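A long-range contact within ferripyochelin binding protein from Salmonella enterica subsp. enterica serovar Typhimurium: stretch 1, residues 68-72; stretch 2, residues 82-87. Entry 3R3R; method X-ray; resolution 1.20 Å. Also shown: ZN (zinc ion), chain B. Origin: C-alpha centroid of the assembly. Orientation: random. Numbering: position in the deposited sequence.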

# COMPACT_ATOMS: atom_id res chain seq x y z
N VAL A 68 4.14 1.31 7.06
CA VAL A 68 4.63 -0.04 7.27
C VAL A 68 3.61 -1.01 6.72
O VAL A 68 2.42 -0.91 7.04
CB VAL A 68 4.90 -0.34 8.77
CG1 VAL A 68 5.26 -1.83 8.96
CG2 VAL A 68 6.03 0.55 9.30
N LEU A 69 4.10 -1.96 5.91
CA LEU A 69 3.28 -2.96 5.24
C LEU A 69 3.79 -4.33 5.65
O LEU A 69 4.97 -4.65 5.45
CB LEU A 69 3.40 -2.80 3.72
CG LEU A 69 2.53 -1.73 3.04
CD1 LEU A 69 2.82 -0.32 3.57
CD2 LEU A 69 2.74 -1.77 1.54
N HIS A 70 2.91 -5.14 6.24
CA HIS A 70 3.27 -6.50 6.61
C HIS A 70 2.07 -7.44 6.41
O HIS A 70 1.05 -7.04 5.84
CB HIS A 70 3.85 -6.54 8.04
CG HIS A 70 4.57 -7.81 8.38
ND1 HIS A 70 4.36 -8.51 9.55
CD2 HIS A 70 5.50 -8.51 7.68
CE1 HIS A 70 5.14 -9.59 9.55
NE2 HIS A 70 5.83 -9.61 8.43
N VAL A 71 2.24 -8.69 6.83
CA VAL A 71 1.41 -9.81 6.41
C VAL A 71 1.38 -10.84 7.54
O VAL A 71 2.24 -10.82 8.42
CB VAL A 71 2.00 -10.47 5.15
CG1 VAL A 71 1.81 -9.58 3.92
CG2 VAL A 71 3.49 -10.84 5.34
N THR A 72 0.40 -11.75 7.51
CA THR A 72 0.32 -12.83 8.49
C THR A 72 0.79 -14.15 7.88
O THR A 72 0.48 -14.48 6.72
CB THR A 72 -1.12 -12.94 9.06
OG1 THR A 72 -1.37 -11.77 9.86
CG2 THR A 72 -1.29 -14.16 9.96
ZN ZN B . 3.05 -8.18 11.17
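Stretch 2, residues 82-87: NPLIIG

Stretch 2 meets stretch 1 through one backbone pairing at the end of stretch 1 and the start of stretch 2, and through packed aliphatic side chains beyond it. Two short strands, 68-70 and 84-86, carry most of the apolar packing, with Val 71 adding to it from just beyond the first. Their N-to-C directions differ by 121°, and their axes come no closer than 8.7 Å, a distance that leaves room for side chains between the backbones and is too wide for strand-to-strand hydrogen bonding. Together the two stretches bury 313 Å² on each other.

Val 68 opens stretch 1 in extended conformation and is out of reach of stretch 2. Leu 69 makes the first contact. Its CA-to-CB bond points toward stretch 2, and its side chain (chi1 m, chi2 p) meets two leucine-sized partners spaced two residues apart: CB of Leu 69 lies 3.5 Å from CD2 of Leu 84, and CD2 of Leu 69 lies 4.0 Å from CD1 of Ile 86. Leu 84 and Ile 86 both point toward stretch 1, while Ile 85 between them is out of reach, the alternation expected of an extended strand. Leu 84 is t at chi1 and p at chi2, and Ile 86 is m at chi1 and t at chi2.

His 70 follows the same alternation. Its CA-to-CB bond points away from stretch 2, and ND1 of His 70 binds the zinc ion at 2.1 Å; three waters and one atom from elsewhere in the structure also bind the metal. Toward stretch 2 it offers backbone: O of His 70 lies 4.0 Å from CD2 of Leu 84.

At Val 71 the strand has ended, though the backbone remains extended, and the side chain, set sideways with chi1 m, lies along the chain leading into Leu 84. CG1 of Val 71 is 3.7 Å from CB of Leu 84 and 3.5 Å from N of Leu 84, while CB of Val 71 sits 3.3 Å from O of Asn 82. The CA-to-CB bond of Pro 83 points away from stretch 1, and its contact with Val 71 is through backbone, C of Pro 83 lying 3.8 Å from CG1 of Val 71.

Thr 72 closes the contact as a single antiparallel bridge with Asn 82, their CA atoms 4.8 Å apart. Thr 72 N donates to Asn 82 O at 3.0 Å, and Asn 82 N donates to Thr 72 O, also at 3.0 Å; both are nearly straight. The rule to read here is economical: one reciprocal backbone pair joins the chains, and beyond it they separate, with Leu 69, Val 71, Leu 84 and Ile 86 packing between them.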

# COMPACT_ATOMS: atom_id res chain seq x y z
N ASN A 82 -2.28 -14.34 5.54
CA ASN A 82 -2.91 -13.12 5.01
C ASN A 82 -1.86 -12.33 4.26
O ASN A 82 -1.09 -11.59 4.87
CB ASN A 82 -3.55 -12.28 6.11
CG ASN A 82 -4.64 -13.03 6.85
OD1 ASN A 82 -5.81 -13.02 6.44
ND2 ASN A 82 -4.28 -13.69 7.92
N PRO A 83 -1.82 -12.50 2.93
CA PRO A 83 -0.90 -11.68 2.14
C PRO A 83 -1.47 -10.27 2.03
O PRO A 83 -2.61 -10.02 2.45
CB PRO A 83 -0.92 -12.38 0.77
CG PRO A 83 -2.32 -12.95 0.69
CD PRO A 83 -2.65 -13.39 2.10
N LEU A 84 -0.69 -9.36 1.46
CA LEU A 84 -1.12 -7.99 1.29
C LEU A 84 -1.23 -7.71 -0.20
O LEU A 84 -0.23 -7.80 -0.93
CB LEU A 84 -0.08 -7.06 1.94
CG LEU A 84 -0.32 -5.56 1.76
CD1 LEU A 84 -1.70 -5.12 2.28
CD2 LEU A 84 0.79 -4.80 2.49
N ILE A 85 -2.45 -7.39 -0.64
CA ILE A 85 -2.72 -7.22 -2.06
C ILE A 85 -3.26 -5.82 -2.24
O ILE A 85 -4.26 -5.47 -1.62
CB ILE A 85 -3.77 -8.24 -2.53
CG1 ILE A 85 -3.22 -9.67 -2.39
CG2 ILE A 85 -4.17 -7.95 -3.99
CD1 ILE A 85 -4.28 -10.78 -2.46
N ILE A 86 -2.59 -5.02 -3.07
CA ILE A 86 -2.98 -3.63 -3.29
C ILE A 86 -3.09 -3.42 -4.79
O ILE A 86 -2.20 -3.81 -5.54
CB ILE A 86 -1.93 -2.65 -2.69
CG1 ILE A 86 -1.70 -2.92 -1.20
CG2 ILE A 86 -2.33 -1.17 -2.95
CD1 ILE A 86 -0.56 -2.12 -0.62
N GLY A 87 -4.19 -2.79 -5.22
CA GLY A 87 -4.45 -2.60 -6.64
C GLY A 87 -3.72 -1.44 -7.28
O GLY A 87 -2.67 -1.01 -6.79
O HOH W 1 2.36 -10.37 11.22
O HOH W 2 3.91 -9.28 12.58
O HOH W 3 1.57 -8.23 12.96